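Local coordinates for protein aminoglycoside phosphotransferase (Alicyclobacillus acidocaldarius subsp. acidocaldarius, PDB 4PDY) that probably acts as a phosphotransferase with a protein-kinase-like fold, although its natural substrate is not established, at residues A[25-30]-A[98-103]; A[290-295]-A[344-349]; A[309-314]-A[319-324]. All coordinates share one frame; numbering follows the deposited sequence. Where two conformers were deposited one is given.

In the fold
From the N terminus, the chain first enters the short helix 25-28, and contact 1 closes a loop of 67 residues when strand 98-100 of the largest sheet comes back against it. Contacts 2 and 3 follow only after that loop has ended and belong to the helical part of the protein. Contact 2 opens at helix 289-300 and closes at the end of helix 319-347. Within that span contact 3 joins helix 303-315 to the start of the same long helix, so the smaller loop sits inside the larger. Contacts 1 and 2 lie on opposite sides of the chain's centre, their own centres about 49 Å apart.

Contact 1. Residues A[25-30]-A[98-103]; sequences QAVVSK and VRHGDF
Val27 and Val98 are the residues whose CA atoms lie nearest, 6.6 Å apart, where the short helix beginning at Gln25 lies against strand 98-100. The strand is one arm of a beta hairpin in the antiparallel sheet of the kinase-like N-terminal lobe. A type I' turn from His100 to Phe103 reverses the chain; the backbones of these two residues bond to each other in both directions, and Val98 continues the ladder with Tyr105.

No hydrogen bond crosses from helix to strand, and the contact rests on aliphatic surface. Val27 divides its two methyls between neighbouring strand positions. A chi1 of 171° carries CG1 opposite the valine's backbone N and alongside Val98, 4.0 Å from Val98 CB, while Val27 CG2 points to the residue two further on, which faces the helix as Val98 does, and meets His100 CB at 3.9 Å. The same CG2 also approaches the imidazole obliquely, close to CD2. With an alanine here both methyls are lost, and Val98 CG1 and His100 CB would probably be left without their cover from the helix.

The other branch of Val98 serves the last residue of segment 25-30, its CG2 lying 3.9 Å from Lys30 CB, where the two side chains cross at about a right angle. Tyr31 and Thr91 also touch Val98. His100 lies at an exposed margin of the contact, and a thiocyanate ion, probably from the crystallisation liquor, lies near its side chain.

Beyond its apolar base Lys30 turns back on its own segment, bent at chi2 and chi4, instead of reaching across to the hairpin. Its ammonium NZ thereby bonds to Ala26 O at 2.8 Å, approaching from above the carbonyl plane, 43° out of it.

Contact 2. Residues A[290-295]-A[344-349]; sequences SEYRAV and QQVEHL
Tyr292 and Val346 bury the most surface where helix 289-300 packs against the last turn of helix 319-347. This is helix-to-helix packing in the helical lobe of the kinase-like fold. The CA atoms of Tyr292 and Val346, 6.8 Å apart, are the nearest CA pair of the two segments.

Val346 fits as a knob into a hole: its side chain touches Lys289, Tyr292, Arg293 and Glu296, four residues spaced along one side of the opposing helix. Its two methyls are placed differently. CG2 presses on the root of the tyrosine, 3.7 Å from Tyr292 CB, and comes obliquely to the start of its ring, near CG and CD1. Val346 CG1, anti to the valine's backbone N (chi1 173°), is shared, lying 4.0 Å from Arg293 CG and about as far from Tyr292 CB.

Arg293 lends the contact only its aliphatic part, because its polar end is taken up by a pair of aspartates. Its chain, bent at chi2 and chi3, carries the guanidinium to them, NE forming a salt bridge with Asp207 and NH1 one with Asp205. Glu347 carries the opposite charge, but its OE2 remains 5.1 Å from Arg293 NH2, too far for contact.

Tyr292 is gripped from several directions. Its ring meets that of Phe278 edge-to-face, while Val346 holds the CB end and Leu349, just past the end of the long helix, reaches the side bearing CD2 and CE2. The leucine approaches obliquely with both of its branches. Leu349 CD1 comes within 3.6 Å of Tyr292 CD2, and Leu349 CD2 lies 3.8 Å from Tyr292 CE2.

Contact 3. Residues A[309-314]-A[319-324]; sequences AHARYH and PSQLDA
Gln321 and Arg312 carry this contact, which joins the two arms of a helical hairpin: helix 303-315 ends, the chain turns, and helix 319-347 begins. The CA atoms of Arg312 and Gln321, 7.0 Å apart, are the nearest CA pair of the two segments.

Pro319 points its side chain away from the first segment. At Ser320 the backbone N is bonded to Asp318 OD1. Gln321 then reaches across, its chain extended beyond CG, and sets its amide against the base of Arg312. Its OE1 accepts a bond from Arg312 NH1 at 2.9 Å, in the carbonyl plane. The bond is bent, with an N-H...O angle of 138°, and the guanidinium and amide planes stand 76° apart. The same oxygen, Gln321 OE1, also lies 3.2 Å from Arg312 CB, against the extended arginine chain. At the other end of the amide, Gln321 NE2 is beside Ala311, 3.8 Å from Ala311 CB. Leu322 is directed past the first helix and touches Ala180, while Ala324, two residues on, meets Ile308.

Both ends of the buried Gln321 amide are satisfied. NE2 donates to Ala316 O in the connecting turn, and OE1 takes a weak second bond from Asp318 N. These bonds fix which way round the amide lies, presenting its oxygen to the arginine. Because Arg312 NH2 also forms a salt bridge with Asp179, the guanidinium is held through two of its nitrogens, and its positive charge would probably polarise the glutamine carbonyl and strengthen it as an acceptor.

Contact 1. Residues A[25-30]-A[98-103]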
loop_
_atom_site.group_PDB
_atom_site.type_symbol
_atom_site.label_atom_id
_atom_site.label_comp_id
_atom_site.label_asym_id
_atom_site.label_seq_id
_atom_site.Cartn_x
_atom_site.Cartn_y
_atom_site.Cartn_z
ATOM N N GLN A 25 -18.963 15.692 -19.412
ATOM C CA GLN A 25 -18.453 17.010 -19.788
ATOM C C GLN A 25 -18.820 18.082 -18.789
ATOM O O GLN A 25 -18.041 19.010 -18.561
ATOM C CB GLN A 25 -18.975 17.416 -21.161
ATOM C CG GLN A 25 -18.513 18.785 -21.657
ATOM C CD GLN A 25 -17.004 18.907 -21.794
ATOM O OE1 GLN A 25 -16.353 18.069 -22.427
ATOM N NE2 GLN A 25 -16.439 19.968 -21.211
ATOM N N ALA A 26 -20.000 17.986 -18.172
ATOM C CA ALA A 26 -20.411 19.022 -17.224
ATOM C C ALA A 26 -19.423 19.124 -16.050
ATOM O O ALA A 26 -19.239 20.196 -15.491
ATOM C CB ALA A 26 -21.823 18.783 -16.720
ATOM N N VAL A 27 -18.805 18.006 -15.691
ATOM C CA VAL A 27 -17.819 18.027 -14.597
ATOM C C VAL A 27 -16.569 18.790 -15.063
ATOM O O VAL A 27 -16.044 19.657 -14.361
ATOM C CB VAL A 27 -17.450 16.611 -14.158
ATOM C CG1 VAL A 27 -16.284 16.644 -13.193
ATOM C CG2 VAL A 27 -18.632 15.918 -13.498
ATOM N N VAL A 28 -16.093 18.477 -16.274
ATOM C CA VAL A 28 -14.905 19.119 -16.810
ATOM C C VAL A 28 -15.104 20.636 -16.848
ATOM O O VAL A 28 -14.203 21.419 -16.513
ATOM C CB VAL A 28 -14.636 18.633 -18.254
ATOM C CG1 VAL A 28 -13.354 19.222 -18.811
ATOM C CG2 VAL A 28 -14.610 17.123 -18.368
ATOM N N SER A 29 -16.307 21.050 -17.266
ATOM C CA SER A 29 -16.621 22.456 -17.408
ATOM C C SER A 29 -16.743 23.277 -16.124
ATOM O O SER A 29 -16.850 24.490 -16.165
ATOM C CB SER A 29 -17.899 22.589 -18.250
ATOM O OG SER A 29 -17.612 22.264 -19.599
ATOM N N LYS A 30 -16.693 22.609 -14.964
ATOM C CA LYS A 30 -16.627 23.337 -13.692
ATOM C C LYS A 30 -15.239 23.911 -13.427
ATOM O O LYS A 30 -15.102 24.840 -12.640
ATOM C CB LYS A 30 -17.019 22.428 -12.516
ATOM C CG LYS A 30 -18.433 21.878 -12.595
ATOM C CD LYS A 30 -19.460 22.987 -12.696
ATOM C CE LYS A 30 -20.888 22.476 -12.832
ATOM N NZ LYS A 30 -21.079 21.795 -14.151
ATOM N N VAL A 98 -15.704 18.075 -7.503
ATOM C CA VAL A 98 -17.041 18.216 -8.062
ATOM C C VAL A 98 -17.814 16.963 -7.641
ATOM O O VAL A 98 -17.338 15.858 -7.841
ATOM C CB VAL A 98 -17.042 18.325 -9.611
ATOM C CG1 VAL A 98 -18.450 18.388 -10.168
ATOM C CG2 VAL A 98 -16.267 19.539 -10.052
ATOM N N ARG A 99 -19.013 17.166 -7.129
ATOM C CA ARG A 99 -19.888 16.060 -6.771
ATOM C C ARG A 99 -20.965 15.993 -7.856
ATOM O O ARG A 99 -21.678 16.971 -8.069
ATOM C CB ARG A 99 -20.514 16.316 -5.400
ATOM C CG ARG A 99 -21.423 15.236 -4.893
ATOM C CD ARG A 99 -20.619 14.046 -4.413
ATOM N NE ARG A 99 -21.525 13.036 -3.947
ATOM C CZ ARG A 99 -21.197 11.790 -3.685
ATOM N NH1 ARG A 99 -19.941 11.382 -3.813
ATOM N NH2 ARG A 99 -22.139 10.961 -3.257
ATOM N N HIS A 100 -21.085 14.853 -8.515
ATOM C CA HIS A 100 -22.078 14.706 -9.592
ATOM C C HIS A 100 -22.397 13.228 -9.805
ATOM O O HIS A 100 -21.490 12.389 -9.868
ATOM C CB HIS A 100 -21.531 15.316 -10.884
ATOM C CG HIS A 100 -22.513 15.364 -12.011
ATOM N ND1 HIS A 100 -23.652 16.134 -11.973
ATOM C CD2 HIS A 100 -22.486 14.784 -13.235
ATOM C CE1 HIS A 100 -24.300 16.009 -13.117
ATOM N NE2 HIS A 100 -23.616 15.190 -13.897
ATOM N N GLY A 101 -23.681 12.920 -9.910
ATOM C CA GLY A 101 -24.103 11.569 -10.233
ATOM C C GLY A 101 -23.588 10.519 -9.250
ATOM O O GLY A 101 -23.253 9.414 -9.655
ATOM N N ASP A 102 -23.531 10.877 -7.954
ATOM C CA ASP A 102 -23.069 10.003 -6.874
ATOM C C ASP A 102 -21.584 9.716 -6.860
ATOM O O ASP A 102 -21.146 8.855 -6.129
ATOM C CB ASP A 102 -23.843 8.675 -6.841
ATOM C CG ASP A 102 -23.782 8.007 -5.466
ATOM O OD1 ASP A 102 -24.016 8.754 -4.492
ATOM O OD2 ASP A 102 -23.452 6.789 -5.388
ATOM N N PHE A 103 -20.812 10.467 -7.637
ATOM C CA PHE A 103 -19.350 10.373 -7.594
ATOM C C PHE A 103 -18.725 11.692 -7.147
ATOM O O PHE A 103 -19.285 12.757 -7.371
ATOM C CB PHE A 103 -18.779 10.037 -8.977
ATOM C CG PHE A 103 -19.110 8.652 -9.466
ATOM C CD1 PHE A 103 -18.612 7.526 -8.816
ATOM C CD2 PHE A 103 -19.920 8.469 -10.571
ATOM C CE1 PHE A 103 -18.900 6.261 -9.287
ATOM C CE2 PHE A 103 -20.195 7.213 -11.057
ATOM C CZ PHE A 103 -19.698 6.099 -10.415
#

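Contact 2. Residues A[290-295]-A[344-349]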
loop_
_atom_site.group_PDB
_atom_site.type_symbol
_atom_site.label_atom_id
_atom_site.label_comp_id
_atom_site.label_asym_id
_atom_site.label_seq_id
_atom_site.Cartn_x
_atom_site.Cartn_y
_atom_site.Cartn_z
ATOM N N SER A 290 11.778 -1.182 18.589
ATOM C CA SER A 290 10.399 -1.628 18.650
ATOM C C SER A 290 9.683 -1.456 17.303
ATOM O O SER A 290 8.770 -2.201 17.010
ATOM C CB SER A 290 9.614 -0.913 19.761
ATOM O OG SER A 290 9.624 0.504 19.638
ATOM N N GLU A 291 10.076 -0.444 16.525
ATOM C CA GLU A 291 9.489 -0.245 15.183
ATOM C C GLU A 291 9.951 -1.345 14.252
ATOM O O GLU A 291 9.159 -1.876 13.464
ATOM C CB GLU A 291 9.815 1.137 14.624
ATOM C CG GLU A 291 9.194 1.428 13.254
ATOM C CD GLU A 291 9.257 2.896 12.937
ATOM O OE1 GLU A 291 10.364 3.436 12.977
ATOM O OE2 GLU A 291 8.213 3.497 12.615
ATOM N N TYR A 292 11.236 -1.679 14.305
ATOM C CA TYR A 292 11.723 -2.830 13.542
ATOM C C TYR A 292 10.922 -4.068 13.899
ATOM O O TYR A 292 10.583 -4.879 13.063
ATOM C CB TYR A 292 13.192 -3.104 13.800
ATOM C CG TYR A 292 14.185 -2.311 13.006
ATOM C CD1 TYR A 292 14.346 -2.562 11.644
ATOM C CD2 TYR A 292 14.974 -1.336 13.591
ATOM C CE1 TYR A 292 15.274 -1.873 10.891
ATOM C CE2 TYR A 292 15.908 -0.635 12.845
ATOM C CZ TYR A 292 16.041 -0.901 11.483
ATOM O OH TYR A 292 16.950 -0.231 10.682
ATOM N N ARG A 293 10.682 -4.259 15.202
ATOM C CA ARG A 293 9.992 -5.482 15.634
ATOM C C ARG A 293 8.543 -5.526 15.156
ATOM O O ARG A 293 8.043 -6.591 14.813
ATOM C CB ARG A 293 10.092 -5.657 17.148
ATOM C CG ARG A 293 11.535 -5.657 17.606
ATOM C CD ARG A 293 11.948 -6.888 18.352
ATOM N NE ARG A 293 11.088 -7.162 19.489
ATOM C CZ ARG A 293 10.838 -8.380 19.954
ATOM N NH1 ARG A 293 10.025 -8.524 20.985
ATOM N NH2 ARG A 293 11.399 -9.455 19.397
ATOM N N ALA A 294 7.870 -4.377 15.149
ATOM C CA ALA A 294 6.524 -4.302 14.578
ATOM C C ALA A 294 6.526 -4.667 13.084
ATOM O O ALA A 294 5.661 -5.394 12.614
ATOM C CB ALA A 294 5.933 -2.923 14.778
ATOM N N VAL A 295 7.508 -4.149 12.345
ATOM C CA VAL A 295 7.662 -4.490 10.935
ATOM C C VAL A 295 7.928 -5.996 10.793
ATOM O O VAL A 295 7.334 -6.648 9.947
ATOM C CB VAL A 295 8.793 -3.658 10.290
ATOM C CG1 VAL A 295 9.140 -4.210 8.921
ATOM C CG2 VAL A 295 8.400 -2.195 10.184
ATOM N N GLN A 344 18.435 -11.100 13.429
ATOM C CA GLN A 344 19.755 -10.941 14.022
ATOM C C GLN A 344 20.165 -9.472 14.029
ATOM O O GLN A 344 20.702 -8.990 15.038
ATOM C CB GLN A 344 20.790 -11.818 13.311
ATOM C CG GLN A 344 20.592 -13.297 13.580
ATOM C CD GLN A 344 21.562 -14.170 12.814
ATOM O OE1 GLN A 344 22.439 -13.677 12.101
ATOM N NE2 GLN A 344 21.425 -15.480 12.972
ATOM N N GLN A 345 19.932 -8.771 12.908
ATOM C CA GLN A 345 20.267 -7.343 12.803
ATOM C C GLN A 345 19.591 -6.538 13.920
ATOM O O GLN A 345 20.207 -5.685 14.553
ATOM C CB GLN A 345 19.878 -6.779 11.426
ATOM C CG GLN A 345 20.308 -5.335 11.175
ATOM C CD GLN A 345 21.807 -5.170 11.007
ATOM O OE1 GLN A 345 22.538 -6.138 10.865
ATOM N NE2 GLN A 345 22.268 -3.933 11.031
ATOM N N VAL A 346 18.314 -6.831 14.169
ATOM C CA VAL A 346 17.534 -6.082 15.138
ATOM C C VAL A 346 18.049 -6.312 16.569
ATOM O O VAL A 346 17.951 -5.429 17.421
ATOM C CB VAL A 346 16.046 -6.426 14.959
ATOM C CG1 VAL A 346 15.202 -5.808 16.044
ATOM C CG2 VAL A 346 15.568 -5.915 13.602
ATOM N N GLU A 347 18.617 -7.488 16.812
ATOM C CA GLU A 347 19.290 -7.777 18.080
ATOM C C GLU A 347 20.647 -7.085 18.267
ATOM O O GLU A 347 21.112 -6.981 19.390
ATOM C CB GLU A 347 19.447 -9.292 18.258
ATOM C CG GLU A 347 18.205 -9.976 18.799
ATOM C CD GLU A 347 17.589 -9.246 19.989
ATOM O OE1 GLU A 347 18.261 -9.141 21.042
ATOM O OE2 GLU A 347 16.434 -8.768 19.869
ATOM N N HIS A 348 21.304 -6.638 17.204
ATOM C CA HIS A 348 22.517 -5.828 17.381
ATOM C C HIS A 348 22.426 -4.540 16.575
ATOM O O HIS A 348 23.195 -4.306 15.625
ATOM C CB HIS A 348 23.792 -6.619 17.065
ATOM C CG HIS A 348 23.779 -7.300 15.730
ATOM N ND1 HIS A 348 23.851 -6.612 14.538
ATOM C CD2 HIS A 348 23.730 -8.613 15.404
ATOM C CE1 HIS A 348 23.830 -7.473 13.538
ATOM N NE2 HIS A 348 23.750 -8.692 14.034
ATOM N N LEU A 349 21.439 -3.730 16.943
ATOM C CA LEU A 349 21.327 -2.355 16.424
ATOM C C LEU A 349 22.284 -1.400 17.146
ATOM O O LEU A 349 23.195 -0.834 16.532
ATOM C CB LEU A 349 19.895 -1.820 16.534
ATOM C CG LEU A 349 18.827 -2.518 15.692
ATOM C CD1 LEU A 349 17.452 -2.013 16.088
ATOM C CD2 LEU A 349 19.058 -2.310 14.196
#

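Contact 3. Residues A[309-314]-A[319-324]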
loop_
_atom_site.group_PDB
_atom_site.type_symbol
_atom_site.label_atom_id
_atom_site.label_comp_id
_atom_site.label_asym_id
_atom_site.label_seq_id
_atom_site.Cartn_x
_atom_site.Cartn_y
_atom_site.Cartn_z
ATOM N N ALA A 309 -4.993 -18.550 -0.667
ATOM C CA ALA A 309 -5.901 -19.625 -0.251
ATOM C C ALA A 309 -7.308 -19.083 0.075
ATOM O O ALA A 309 -8.317 -19.720 -0.241
ATOM C CB ALA A 309 -5.326 -20.377 0.942
ATOM N N HIS A 310 -7.369 -17.918 0.705
ATOM C CA HIS A 310 -8.644 -17.306 1.015
ATOM C C HIS A 310 -9.472 -17.105 -0.241
ATOM O O HIS A 310 -10.643 -17.465 -0.298
ATOM C CB HIS A 310 -8.480 -15.994 1.773
ATOM C CG HIS A 310 -9.775 -15.382 2.184
ATOM N ND1 HIS A 310 -10.345 -15.595 3.417
ATOM C CD2 HIS A 310 -10.637 -14.585 1.508
ATOM C CE1 HIS A 310 -11.493 -14.951 3.482
ATOM N NE2 HIS A 310 -11.703 -14.337 2.333
ATOM N N ALA A 311 -8.842 -16.541 -1.269
ATOM C CA ALA A 311 -9.520 -16.357 -2.559
ATOM C C ALA A 311 -9.994 -17.694 -3.116
ATOM O O ALA A 311 -11.143 -17.839 -3.545
ATOM C CB ALA A 311 -8.607 -15.652 -3.547
ATOM N N ARG A 312 -9.118 -18.688 -3.083
ATOM C CA ARG A 312 -9.439 -19.983 -3.675
ATOM C C ARG A 312 -10.650 -20.652 -3.040
ATOM O O ARG A 312 -11.542 -21.129 -3.733
ATOM C CB ARG A 312 -8.275 -20.953 -3.625
ATOM C CG ARG A 312 -8.508 -22.228 -4.415
ATOM C CD ARG A 312 -7.224 -23.001 -4.599
ATOM N NE ARG A 312 -7.300 -24.074 -5.577
ATOM C CZ ARG A 312 -6.989 -23.944 -6.876
ATOM N NH1 ARG A 312 -6.630 -22.771 -7.376
ATOM N NH2 ARG A 312 -7.066 -25.015 -7.640
ATOM N N TYR A 313 -10.648 -20.705 -1.708
ATOM C CA TYR A 313 -11.598 -21.527 -0.991
ATOM C C TYR A 313 -12.847 -20.767 -0.550
ATOM O O TYR A 313 -13.897 -21.379 -0.365
ATOM C CB TYR A 313 -10.904 -22.156 0.204
ATOM C CG TYR A 313 -9.762 -23.091 -0.165
ATOM C CD1 TYR A 313 -9.971 -24.222 -0.941
ATOM C CD2 TYR A 313 -8.480 -22.875 0.320
ATOM C CE1 TYR A 313 -8.922 -25.087 -1.255
ATOM C CE2 TYR A 313 -7.444 -23.736 0.024
ATOM C CZ TYR A 313 -7.657 -24.846 -0.751
ATOM O OH TYR A 313 -6.628 -25.696 -1.042
ATOM N N HIS A 314 -12.744 -19.453 -0.355
ATOM C CA HIS A 314 -13.920 -18.648 -0.038
ATOM C C HIS A 314 -14.626 -18.120 -1.278
ATOM O O HIS A 314 -15.832 -17.936 -1.263
ATOM C CB HIS A 314 -13.585 -17.469 0.862
ATOM C CG HIS A 314 -13.214 -17.851 2.260
ATOM N ND1 HIS A 314 -14.093 -17.742 3.319
ATOM C CD2 HIS A 314 -12.046 -18.288 2.771
ATOM C CE1 HIS A 314 -13.483 -18.130 4.421
ATOM N NE2 HIS A 314 -12.245 -18.469 4.119
ATOM N N PRO A 319 -6.475 -20.462 -11.845
ATOM C CA PRO A 319 -5.113 -20.950 -12.053
ATOM C C PRO A 319 -4.017 -19.982 -11.562
ATOM O O PRO A 319 -2.917 -20.421 -11.207
ATOM C CB PRO A 319 -5.034 -21.128 -13.583
ATOM C CG PRO A 319 -6.431 -21.346 -13.985
ATOM C CD PRO A 319 -7.306 -20.584 -13.049
ATOM N N SER A 320 -4.306 -18.679 -11.537
ATOM C CA SER A 320 -3.329 -17.713 -11.034
ATOM C C SER A 320 -2.942 -17.962 -9.581
ATOM O O SER A 320 -1.836 -17.612 -9.180
ATOM C CB SER A 320 -3.823 -16.282 -11.191
ATOM O OG SER A 320 -4.974 -16.025 -10.410
ATOM N N GLN A 321 -3.856 -18.557 -8.814
ATOM C CA GLN A 321 -3.583 -18.868 -7.414
ATOM C C GLN A 321 -2.485 -19.910 -7.306
ATOM O O GLN A 321 -1.628 -19.834 -6.427
ATOM C CB GLN A 321 -4.861 -19.375 -6.744
ATOM C CG GLN A 321 -5.931 -18.318 -6.614
ATOM C CD GLN A 321 -7.332 -18.885 -6.573
ATOM O OE1 GLN A 321 -7.522 -20.102 -6.600
ATOM N NE2 GLN A 321 -8.328 -18.005 -6.541
ATOM N N LEU A 322 -2.519 -20.914 -8.164
ATOM C CA LEU A 322 -1.473 -21.937 -8.159
ATOM C C LEU A 322 -0.139 -21.330 -8.566
ATOM O O LEU A 322 0.891 -21.581 -7.917
ATOM C CB LEU A 322 -1.824 -23.146 -9.026
ATOM C CG LEU A 322 -0.734 -24.217 -9.077
ATOM C CD1 LEU A 322 -0.424 -24.811 -7.694
ATOM C CD2 LEU A 322 -1.125 -25.304 -10.052
ATOM N N ASP A 323 -0.152 -20.484 -9.604
ATOM C CA ASP A 323 1.075 -19.764 -10.005
ATOM C C ASP A 323 1.653 -19.035 -8.780
ATOM O O ASP A 323 2.850 -19.121 -8.503
ATOM C CB ASP A 323 0.837 -18.715 -11.125
ATOM C CG ASP A 323 0.328 -19.311 -12.423
ATOM O OD1 ASP A 323 0.520 -20.518 -12.651
ATOM O OD2 ASP A 323 -0.256 -18.546 -13.235
ATOM N N ALA A 324 0.798 -18.302 -8.068
ATOM C CA ALA A 324 1.269 -17.513 -6.923
ATOM C C ALA A 324 1.818 -18.372 -5.777
ATOM O O ALA A 324 2.859 -18.059 -5.218
ATOM C CB ALA A 324 0.161 -16.618 -6.415
#